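Local structure of putative aldolase (Bacteroides vulgatus ATCC 8482, 3DXI) at residues A[169-178]-A[199-210]; A[25-36]-A[247-258]. The protein is a putative aldolase of unestablished function, built round a TIM barrel with an HMGL-like sequence region. All coordinates share one frame; numbering follows the deposited sequence.

Contact 1 (A[169-178]-A[199-210]); sequences ITPKEVKNLL and LGLINSITAIDD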
loop_
_atom_site.group_PDB
_atom_site.type_symbol
_atom_site.label_atom_id
_atom_site.label_comp_id
_atom_site.label_asym_id
_atom_site.label_seq_id
_atom_site.Cartn_x
_atom_site.Cartn_y
_atom_site.Cartn_z
ATOM N N ILE A 169 0.538 12.438 2.973
ATOM C CA ILE A 169 1.273 13.165 1.943
ATOM C C ILE A 169 1.266 12.371 0.627
ATOM O O ILE A 169 1.389 11.147 0.631
ATOM C CB ILE A 169 2.736 13.441 2.405
ATOM C CG1 ILE A 169 3.305 14.636 1.642
ATOM C CG2 ILE A 169 3.608 12.213 2.197
ATOM C CD1 ILE A 169 2.662 15.942 2.019
ATOM N N THR A 170 1.106 13.070 -0.495
ATOM C CA THR A 170 1.068 12.433 -1.811
ATOM C C THR A 170 2.387 12.624 -2.568
ATOM O O THR A 170 3.185 13.488 -2.221
ATOM C CB THR A 170 -0.077 13.013 -2.671
ATOM O OG1 THR A 170 0.166 14.405 -2.916
ATOM C CG2 THR A 170 -1.413 12.850 -1.958
ATOM N N PRO A 171 2.623 11.821 -3.620
ATOM C CA PRO A 171 3.850 11.907 -4.420
ATOM C C PRO A 171 4.137 13.320 -4.927
ATOM O O PRO A 171 5.274 13.792 -4.856
ATOM C CB PRO A 171 3.589 10.924 -5.560
ATOM C CG PRO A 171 2.707 9.904 -4.922
ATOM C CD PRO A 171 1.746 10.751 -4.130
ATOM N N LYS A 172 3.109 13.989 -5.446
ATOM C CA LYS A 172 3.267 15.354 -5.949
ATOM C C LYS A 172 3.780 16.280 -4.850
ATOM O O LYS A 172 4.706 17.051 -5.072
ATOM C CB LYS A 172 1.935 15.895 -6.481
ATOM C CG LYS A 172 2.020 17.317 -7.017
ATOM C CD LYS A 172 0.666 17.823 -7.515
ATOM C CE LYS A 172 0.817 19.153 -8.258
ATOM N NZ LYS A 172 -0.459 19.641 -8.863
ATOM N N GLU A 173 3.174 16.200 -3.667
ATOM C CA GLU A 173 3.584 17.036 -2.545
ATOM C C GLU A 173 5.009 16.752 -2.095
ATOM O O GLU A 173 5.728 17.680 -1.715
ATOM C CB GLU A 173 2.630 16.854 -1.367
ATOM C CG GLU A 173 1.217 17.308 -1.681
ATOM C CD GLU A 173 0.236 16.915 -0.607
ATOM O OE1 GLU A 173 0.180 15.716 -0.265
ATOM O OE2 GLU A 173 -0.482 17.805 -0.110
ATOM N N VAL A 174 5.413 15.479 -2.134
ATOM C CA VAL A 174 6.771 15.106 -1.737
ATOM C C VAL A 174 7.780 15.744 -2.691
ATOM O O VAL A 174 8.807 16.268 -2.251
ATOM C CB VAL A 174 6.981 13.567 -1.734
ATOM C CG1 VAL A 174 8.444 13.242 -1.443
ATOM C CG2 VAL A 174 6.080 12.916 -0.683
ATOM N N LYS A 175 7.492 15.696 -3.991
ATOM C CA LYS A 175 8.386 16.298 -4.982
ATOM C C LYS A 175 8.536 17.791 -4.724
ATOM O O LYS A 175 9.646 18.311 -4.659
ATOM C CB LYS A 175 7.847 16.121 -6.407
ATOM C CG LYS A 175 7.947 14.720 -6.960
ATOM C CD LYS A 175 7.330 14.632 -8.355
ATOM C CE LYS A 175 8.091 15.481 -9.361
ATOM N NZ LYS A 175 9.487 14.994 -9.552
ATOM N N ASN A 176 7.404 18.475 -4.594
ATOM C CA ASN A 176 7.398 19.916 -4.370
ATOM C C ASN A 176 8.171 20.321 -3.119
ATOM O O ASN A 176 8.995 21.237 -3.159
ATOM C CB ASN A 176 5.959 20.428 -4.273
ATOM C CG ASN A 176 5.889 21.906 -3.954
ATOM O OD1 ASN A 176 6.307 22.746 -4.751
ATOM N ND2 ASN A 176 5.366 22.232 -2.780
ATOM N N LEU A 177 7.900 19.640 -2.011
ATOM C CA LEU A 177 8.569 19.941 -0.752
ATOM C C LEU A 177 10.070 19.680 -0.826
ATOM O O LEU A 177 10.862 20.440 -0.272
ATOM C CB LEU A 177 7.940 19.132 0.381
ATOM C CG LEU A 177 6.558 19.619 0.822
ATOM C CD1 LEU A 177 5.950 18.618 1.795
ATOM C CD2 LEU A 177 6.680 20.997 1.463
ATOM N N LEU A 178 10.463 18.608 -1.509
ATOM C CA LEU A 178 11.879 18.300 -1.644
ATOM C C LEU A 178 12.533 19.452 -2.407
ATOM O O LEU A 178 13.551 19.993 -1.977
ATOM C CB LEU A 178 12.070 16.980 -2.398
ATOM C CG LEU A 178 13.508 16.546 -2.699
ATOM C CD1 LEU A 178 14.331 16.534 -1.415
ATOM C CD2 LEU A 178 13.496 15.167 -3.350
ATOM N N LEU A 199 0.887 4.876 0.722
ATOM C CA LEU A 199 1.645 5.626 -0.274
ATOM C C LEU A 199 3.124 5.685 0.138
ATOM O O LEU A 199 3.931 6.370 -0.491
ATOM C CB LEU A 199 1.089 7.046 -0.420
ATOM C CG LEU A 199 -0.313 7.208 -1.030
ATOM C CD1 LEU A 199 -0.693 8.693 -1.064
ATOM C CD2 LEU A 199 -0.332 6.620 -2.437
ATOM N N GLY A 200 3.469 4.958 1.198
ATOM C CA GLY A 200 4.844 4.948 1.661
ATOM C C GLY A 200 5.844 4.582 0.575
ATOM O O GLY A 200 6.838 5.278 0.382
ATOM N N LEU A 201 5.593 3.488 -0.141
ATOM C CA LEU A 201 6.513 3.068 -1.190
ATOM C C LEU A 201 6.600 4.072 -2.333
ATOM O O LEU A 201 7.688 4.537 -2.668
ATOM C CB LEU A 201 6.117 1.699 -1.761
ATOM C CG LEU A 201 6.977 1.214 -2.941
ATOM C CD1 LEU A 201 8.406 0.936 -2.481
ATOM C CD2 LEU A 201 6.365 -0.035 -3.544
ATOM N N ILE A 202 5.464 4.419 -2.930
ATOM C CA ILE A 202 5.501 5.343 -4.054
ATOM C C ILE A 202 6.033 6.731 -3.697
ATOM O O ILE A 202 6.704 7.361 -4.516
ATOM C CB ILE A 202 4.115 5.454 -4.767
ATOM C CG1 ILE A 202 4.304 6.160 -6.110
ATOM C CG2 ILE A 202 3.109 6.200 -3.898
ATOM C CD1 ILE A 202 5.366 5.489 -7.007
ATOM N N ASN A 203 5.742 7.215 -2.490
ATOM C CA ASN A 203 6.264 8.521 -2.080
ATOM C C ASN A 203 7.792 8.418 -1.988
ATOM O O ASN A 203 8.512 9.311 -2.431
ATOM C CB ASN A 203 5.730 8.948 -0.706
ATOM C CG ASN A 203 4.304 9.463 -0.751
ATOM O OD1 ASN A 203 3.846 9.981 -1.766
ATOM N ND2 ASN A 203 3.603 9.350 0.369
ATOM N N SER A 204 8.278 7.327 -1.402
ATOM C CA SER A 204 9.717 7.118 -1.244
ATOM C C SER A 204 10.422 6.975 -2.593
ATOM O O SER A 204 11.472 7.573 -2.820
ATOM C CB SER A 204 9.981 5.887 -0.371
ATOM O OG SER A 204 9.348 6.019 0.897
ATOM N N ILE A 205 9.848 6.190 -3.495
ATOM C CA ILE A 205 10.449 6.020 -4.808
ATOM C C ILE A 205 10.474 7.366 -5.539
ATOM O O ILE A 205 11.424 7.671 -6.261
ATOM C CB ILE A 205 9.666 4.984 -5.650
ATOM C CG1 ILE A 205 9.700 3.618 -4.958
ATOM C CG2 ILE A 205 10.271 4.875 -7.052
ATOM C CD1 ILE A 205 11.103 3.062 -4.741
ATOM N N THR A 206 9.432 8.169 -5.338
ATOM C CA THR A 206 9.328 9.483 -5.971
ATOM C C THR A 206 10.470 10.379 -5.487
ATOM O O THR A 206 11.098 11.088 -6.277
ATOM C CB THR A 206 7.963 10.151 -5.646
ATOM O OG1 THR A 206 6.902 9.372 -6.213
ATOM C CG2 THR A 206 7.903 11.559 -6.215
ATOM N N ALA A 207 10.740 10.326 -4.185
ATOM C CA ALA A 207 11.810 11.110 -3.586
ATOM C C ALA A 207 13.157 10.584 -4.081
ATOM O O ALA A 207 14.042 11.364 -4.465
ATOM C CB ALA A 207 11.732 11.029 -2.060
ATOM N N ILE A 208 13.305 9.264 -4.085
ATOM C CA ILE A 208 14.545 8.643 -4.540
ATOM C C ILE A 208 14.885 9.088 -5.968
ATOM O O ILE A 208 16.014 9.515 -6.243
ATOM C CB ILE A 208 14.457 7.089 -4.493
ATOM C CG1 ILE A 208 14.433 6.617 -3.030
ATOM C CG2 ILE A 208 15.645 6.464 -5.233
ATOM C CD1 ILE A 208 14.221 5.118 -2.832
ATOM N N ASP A 209 13.911 9.005 -6.869
ATOM C CA ASP A 209 14.149 9.396 -8.252
ATOM C C ASP A 209 14.442 10.887 -8.420
ATOM O O ASP A 209 14.956 11.299 -9.456
ATOM C CB ASP A 209 12.980 8.970 -9.144
ATOM C CG ASP A 209 12.882 7.454 -9.288
ATOM O OD1 ASP A 209 13.895 6.765 -9.022
ATOM O OD2 ASP A 209 11.801 6.949 -9.676
ATOM N N ASP A 210 14.124 11.690 -7.409
ATOM C CA ASP A 210 14.415 13.121 -7.469
ATOM C C ASP A 210 15.705 13.463 -6.717
ATOM O O ASP A 210 15.939 14.619 -6.360
ATOM C CB ASP A 210 13.261 13.948 -6.890
ATOM C CG ASP A 210 12.185 14.243 -7.915
ATOM O OD1 ASP A 210 12.340 13.838 -9.089
ATOM O OD2 ASP A 210 11.181 14.890 -7.546
#

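Contact 2 (A[25-36]-A[247-258]); sequences IVDAYILAMNEL and DFNVLGNIITTF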
loop_
_atom_site.group_PDB
_atom_site.type_symbol
_atom_site.label_atom_id
_atom_site.label_comp_id
_atom_site.label_asym_id
_atom_site.label_seq_id
_atom_site.Cartn_x
_atom_site.Cartn_y
_atom_site.Cartn_z
ATOM N N ILE A 25 15.917 -11.472 19.624
ATOM C CA ILE A 25 15.369 -10.694 18.525
ATOM C C ILE A 25 16.367 -9.598 18.147
ATOM O O ILE A 25 16.625 -9.356 16.971
ATOM C CB ILE A 25 14.016 -10.042 18.898
ATOM C CG1 ILE A 25 12.949 -11.119 19.125
ATOM C CG2 ILE A 25 13.567 -9.117 17.786
ATOM C CD1 ILE A 25 13.108 -11.909 20.433
ATOM N N VAL A 26 16.936 -8.948 19.158
ATOM C CA VAL A 26 17.892 -7.878 18.931
ATOM C C VAL A 26 19.105 -8.348 18.130
ATOM O O VAL A 26 19.516 -7.674 17.189
ATOM C CB VAL A 26 18.347 -7.249 20.269
ATOM C CG1 VAL A 26 19.420 -6.198 20.021
ATOM C CG2 VAL A 26 17.153 -6.617 20.965
ATOM N N ASP A 27 19.672 -9.500 18.494
ATOM C CA ASP A 27 20.825 -10.028 17.768
ATOM C C ASP A 27 20.471 -10.440 16.345
ATOM O O ASP A 27 21.236 -10.186 15.413
ATOM C CB ASP A 27 21.439 -11.223 18.500
ATOM C CG ASP A 27 22.254 -10.807 19.710
ATOM O OD1 ASP A 27 22.570 -9.609 19.827
ATOM O OD2 ASP A 27 22.588 -11.679 20.537
ATOM N N ALA A 28 19.330 -11.103 16.178
ATOM C CA ALA A 28 18.893 -11.518 14.852
ATOM C C ALA A 28 18.748 -10.261 13.981
ATOM O O ALA A 28 19.201 -10.229 12.833
ATOM C CB ALA A 28 17.560 -12.254 14.948
ATOM N N TYR A 29 18.119 -9.229 14.541
ATOM C CA TYR A 29 17.928 -7.963 13.829
ATOM C C TYR A 29 19.273 -7.360 13.412
ATOM O O TYR A 29 19.517 -7.142 12.229
ATOM C CB TYR A 29 17.164 -6.957 14.704
ATOM C CG TYR A 29 17.135 -5.542 14.146
ATOM C CD1 TYR A 29 16.338 -5.215 13.048
ATOM C CD2 TYR A 29 17.923 -4.534 14.712
ATOM C CE1 TYR A 29 16.324 -3.921 12.523
ATOM C CE2 TYR A 29 17.917 -3.237 14.198
ATOM C CZ TYR A 29 17.117 -2.936 13.105
ATOM O OH TYR A 29 17.101 -1.656 12.607
ATOM N N ILE A 30 20.148 -7.102 14.382
ATOM C CA ILE A 30 21.455 -6.512 14.088
ATOM C C ILE A 30 22.239 -7.294 13.033
ATOM O O ILE A 30 22.822 -6.701 12.123
ATOM C CB ILE A 30 22.315 -6.390 15.367
ATOM C CG1 ILE A 30 21.652 -5.431 16.365
ATOM C CG2 ILE A 30 23.714 -5.901 15.013
ATOM C CD1 ILE A 30 21.647 -3.963 15.930
ATOM N N LEU A 31 22.250 -8.618 13.140
ATOM C CA LEU A 31 22.983 -9.436 12.176
ATOM C C LEU A 31 22.350 -9.429 10.784
ATOM O O LEU A 31 23.055 -9.474 9.775
ATOM C CB LEU A 31 23.124 -10.871 12.690
ATOM C CG LEU A 31 23.999 -10.980 13.945
ATOM C CD1 LEU A 31 23.974 -12.404 14.478
ATOM C CD2 LEU A 31 25.423 -10.550 13.616
ATOM N N ALA A 32 21.023 -9.371 10.726
ATOM C CA ALA A 32 20.338 -9.332 9.439
ATOM C C ALA A 32 20.672 -8.012 8.747
ATOM O O ALA A 32 20.905 -7.976 7.544
ATOM C CB ALA A 32 18.830 -9.442 9.636
HETATM N N MSE A 33 20.695 -6.930 9.518
HETATM C CA MSE A 33 21.002 -5.620 8.964
HETATM C C MSE A 33 22.410 -5.597 8.362
HETATM O O MSE A 33 22.681 -4.836 7.436
HETATM C CB MSE A 33 20.872 -4.544 10.042
HETATM C CG MSE A 33 19.459 -4.364 10.589
HETATM SE SE MSE A 33 18.119 -3.954 9.229
HETATM C CE MSE A 33 17.243 -5.683 9.170
ATOM N N ASN A 34 23.306 -6.427 8.892
ATOM C CA ASN A 34 24.666 -6.493 8.362
ATOM C C ASN A 34 24.637 -7.026 6.928
ATOM O O ASN A 34 25.464 -6.644 6.103
ATOM C CB ASN A 34 25.555 -7.432 9.193
ATOM C CG ASN A 34 26.098 -6.780 10.451
ATOM O OD1 ASN A 34 25.980 -5.570 10.641
ATOM N ND2 ASN A 34 26.716 -7.584 11.313
ATOM N N GLU A 35 23.684 -7.909 6.636
ATOM C CA GLU A 35 23.600 -8.507 5.306
ATOM C C GLU A 35 22.535 -7.931 4.386
ATOM O O GLU A 35 22.209 -8.533 3.361
ATOM C CB GLU A 35 23.403 -10.020 5.422
ATOM C CG GLU A 35 24.542 -10.725 6.137
ATOM C CD GLU A 35 24.491 -12.232 5.982
ATOM O OE1 GLU A 35 24.785 -12.725 4.870
ATOM O OE2 GLU A 35 24.151 -12.922 6.970
ATOM N N LEU A 36 21.985 -6.779 4.753
ATOM C CA LEU A 36 20.979 -6.119 3.929
ATOM C C LEU A 36 21.559 -4.768 3.517
ATOM O O LEU A 36 22.377 -4.196 4.237
ATOM C CB LEU A 36 19.671 -5.930 4.716
ATOM C CG LEU A 36 18.868 -7.199 5.056
ATOM C CD1 LEU A 36 17.686 -6.862 5.960
ATOM C CD2 LEU A 36 18.372 -7.843 3.778
ATOM N N ASP A 247 19.842 -9.622 -0.424
ATOM C CA ASP A 247 19.847 -11.021 0.000
ATOM C C ASP A 247 18.452 -11.269 0.557
ATOM O O ASP A 247 18.168 -10.961 1.715
ATOM C CB ASP A 247 20.866 -11.282 1.108
ATOM C CG ASP A 247 20.912 -12.749 1.512
ATOM O OD1 ASP A 247 19.893 -13.445 1.339
ATOM O OD2 ASP A 247 21.961 -13.206 2.007
ATOM N N PHE A 248 17.589 -11.821 -0.282
ATOM C CA PHE A 248 16.214 -12.084 0.099
ATOM C C PHE A 248 16.044 -13.188 1.133
ATOM O O PHE A 248 15.027 -13.236 1.827
ATOM C CB PHE A 248 15.405 -12.378 -1.158
ATOM C CG PHE A 248 15.188 -11.167 -2.020
ATOM C CD1 PHE A 248 14.233 -10.219 -1.671
ATOM C CD2 PHE A 248 15.961 -10.953 -3.161
ATOM C CE1 PHE A 248 14.050 -9.077 -2.442
ATOM C CE2 PHE A 248 15.787 -9.811 -3.942
ATOM C CZ PHE A 248 14.830 -8.871 -3.584
ATOM N N ASN A 249 17.031 -14.072 1.237
ATOM C CA ASN A 249 16.960 -15.152 2.212
ATOM C C ASN A 249 16.980 -14.510 3.591
ATOM O O ASN A 249 16.155 -14.840 4.447
ATOM C CB ASN A 249 18.140 -16.121 2.042
ATOM C CG ASN A 249 17.972 -17.040 0.835
ATOM O OD1 ASN A 249 17.100 -16.826 -0.006
ATOM N ND2 ASN A 249 18.816 -18.066 0.745
ATOM N N VAL A 250 17.913 -13.580 3.789
ATOM C CA VAL A 250 18.030 -12.854 5.051
ATOM C C VAL A 250 16.780 -11.998 5.279
ATOM O O VAL A 250 16.257 -11.940 6.385
ATOM C CB VAL A 250 19.276 -11.924 5.060
ATOM C CG1 VAL A 250 19.230 -10.990 6.264
ATOM C CG2 VAL A 250 20.558 -12.765 5.103
ATOM N N LEU A 251 16.304 -11.335 4.230
ATOM C CA LEU A 251 15.123 -10.491 4.346
ATOM C C LEU A 251 13.932 -11.324 4.836
ATOM O O LEU A 251 13.211 -10.917 5.746
ATOM C CB LEU A 251 14.805 -9.839 2.992
ATOM C CG LEU A 251 13.733 -8.743 2.953
ATOM C CD1 LEU A 251 14.030 -7.670 3.999
ATOM C CD2 LEU A 251 13.708 -8.127 1.558
ATOM N N GLY A 252 13.732 -12.492 4.235
ATOM C CA GLY A 252 12.638 -13.351 4.650
ATOM C C GLY A 252 12.799 -13.819 6.087
ATOM O O GLY A 252 11.822 -13.898 6.837
ATOM N N ASN A 253 14.029 -14.133 6.485
ATOM C CA ASN A 253 14.268 -14.587 7.846
ATOM C C ASN A 253 14.035 -13.497 8.887
ATOM O O ASN A 253 13.503 -13.770 9.960
ATOM C CB ASN A 253 15.686 -15.143 8.004
ATOM C CG ASN A 253 15.907 -16.417 7.205
ATOM O OD1 ASN A 253 14.961 -17.156 6.922
ATOM N ND2 ASN A 253 17.159 -16.685 6.847
ATOM N N ILE A 254 14.427 -12.263 8.581
ATOM C CA ILE A 254 14.237 -11.195 9.547
ATOM C C ILE A 254 12.751 -10.841 9.652
ATOM O O ILE A 254 12.281 -10.414 10.705
ATOM C CB ILE A 254 15.102 -9.943 9.205
ATOM C CG1 ILE A 254 15.104 -8.979 10.395
ATOM C CG2 ILE A 254 14.577 -9.239 7.961
ATOM C CD1 ILE A 254 15.635 -9.596 11.686
ATOM N N ILE A 255 12.009 -11.038 8.568
ATOM C CA ILE A 255 10.574 -10.781 8.590
ATOM C C ILE A 255 9.960 -11.806 9.542
ATOM O O ILE A 255 9.125 -11.470 10.384
ATOM C CB ILE A 255 9.937 -10.958 7.190
ATOM C CG1 ILE A 255 10.298 -9.764 6.296
ATOM C CG2 ILE A 255 8.422 -11.125 7.323
ATOM C CD1 ILE A 255 9.827 -9.910 4.865
ATOM N N THR A 256 10.388 -13.059 9.400
ATOM C CA THR A 256 9.891 -14.139 10.248
ATOM C C THR A 256 10.181 -13.863 11.721
ATOM O O THR A 256 9.358 -14.162 12.581
ATOM C CB THR A 256 10.520 -15.496 9.861
ATOM O OG1 THR A 256 10.092 -15.860 8.544
ATOM C CG2 THR A 256 10.101 -16.580 10.846
ATOM N N THR A 257 11.347 -13.292 12.006
ATOM C CA THR A 257 11.716 -12.970 13.377
ATOM C C THR A 257 10.660 -12.055 14.010
ATOM O O THR A 257 10.255 -12.257 15.156
ATOM C CB THR A 257 13.092 -12.257 13.438
ATOM O OG1 THR A 257 14.117 -13.144 12.978
ATOM C CG2 THR A 257 13.420 -11.844 14.868
ATOM N N PHE A 258 10.203 -11.066 13.243
ATOM C CA PHE A 258 9.224 -10.094 13.723
ATOM C C PHE A 258 7.765 -10.488 13.531
ATOM O O PHE A 258 6.863 -9.740 13.920
ATOM C CB PHE A 258 9.485 -8.744 13.047
ATOM C CG PHE A 258 10.659 -8.000 13.622
ATOM C CD1 PHE A 258 10.508 -7.211 14.761
ATOM C CD2 PHE A 258 11.923 -8.119 13.055
ATOM C CE1 PHE A 258 11.601 -6.550 15.328
ATOM C CE2 PHE A 258 13.028 -7.461 13.613
ATOM C CZ PHE A 258 12.865 -6.676 14.751
HETATM O O HOH W 1 24.506 -11.714 2.464
HETATM O O HOH W 2 22.126 -7.751 0.760
#

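Contact 1 (A[169-178]-A[199-210])
Helices 171-178 and 200-209 run roughly parallel, their axes 8.9 Å apart at the closest and crossing at -33°, with P171 set against N203 and K175 against A207. At the N-terminal end N203 reaches over to the loop ahead of the first helix. Its CG is anti to the carbonyl carbon (chi1 -77°), which carries the amide across the gap. ND2 of N203 donates to O of I169 at 2.9 Å, with an N-H...O angle of 151°. The donor stands well above the carbonyl plane of I169. OD1 of N203 packs on the ring of P171, 3.3 Å from CD; the proline N has no hydrogen to give. CG2 of V174 touches the same amide, and CG1 of V174 meets CB of A207 at 4.0 Å. Toward the C-terminal ends, K175 crosses T206 at about a right angle, and CG of K175 is tight against CG2 of T206 at 3.2 Å. The lysine chain bends at chi3 and chi4. This brings NZ of K175 to OD2 of D210 at 2.6 Å, a salt bridge on the syn side of the carboxylate. Both segments pack on strand 189-192, which lies between them in the chain: I169, N203 and S204 touch F191, and L178 touches V189. Helix 231-241 flanks I205 and I208, while I202 of the second subunit packs on P171, L199 and I202 of this chain.

Contact 2 (A[25-36]-A[247-258])
The rings of Y29 and F258 touch with their planes nearly perpendicular, CD1 of Y29 lying 4.0 Å from CE2 of F258. One face of the Y29 ring carries CG of M33, a selenomethionine, nearer the ring's margin than its centre. The edge of the F258 ring has O of I254 in its plane. CG2 of I25 also comes obliquely to F258, 4.0 Å from CZ, and slides past the methyl of T257. The phenol OH of Y29 is hydrogen-bonded to D7 on the first barrel strand. I254 is a knob in a hole formed by A28, Y29, A32 and M33. Its CG1 is anti to the backbone N (chi1 -168°), which sends CD1 into the other helix, 3.5 Å from CA of Y29. A32 lies at the closest backbone approach, with V250; its CB is 3.7 Å from CG1 of V250 and also touches I254. L36 closes the apolar row, with CG against V250 and CD2 beside L251. The carboxylates of E35 and D247 lie side by side with planes 86° apart. OE1 of E35 and OD2 of D247 are 4.1 Å apart, and one water donates to both, which probably eases their repulsion. OD1 of D247 caps its helix at N of V250 (3.2 Å) and also accepts from N298 of the second subunit. With I254 as its knob, this nearly antiparallel packing (160°) joins helix 23-34, between the first two strands of the TIM barrel, to helix 248-265, which follows the eighth.

Overall arrangement
Both contacts are helix-helix packing on the outside of the same eight-stranded barrel. Their centres are about 27 Å apart, and their nearest atoms about 11 Å, so they do not touch. Contact 1 joins the helices before and after strand 189-192, close neighbours in the chain. Contact 2 brings together one helix from early in the chain, between the first two strands, and one that follows the eighth strand, with contact 1 falling between its segments in sequence. Helix 231-241 is a shared neighbour: it packs on the 199-210 side of contact 1 and the 247-258 side of contact 2. Both contacts also reach the second subunit, contact 1 by packing and contact 2 by packing and hydrogen bonds.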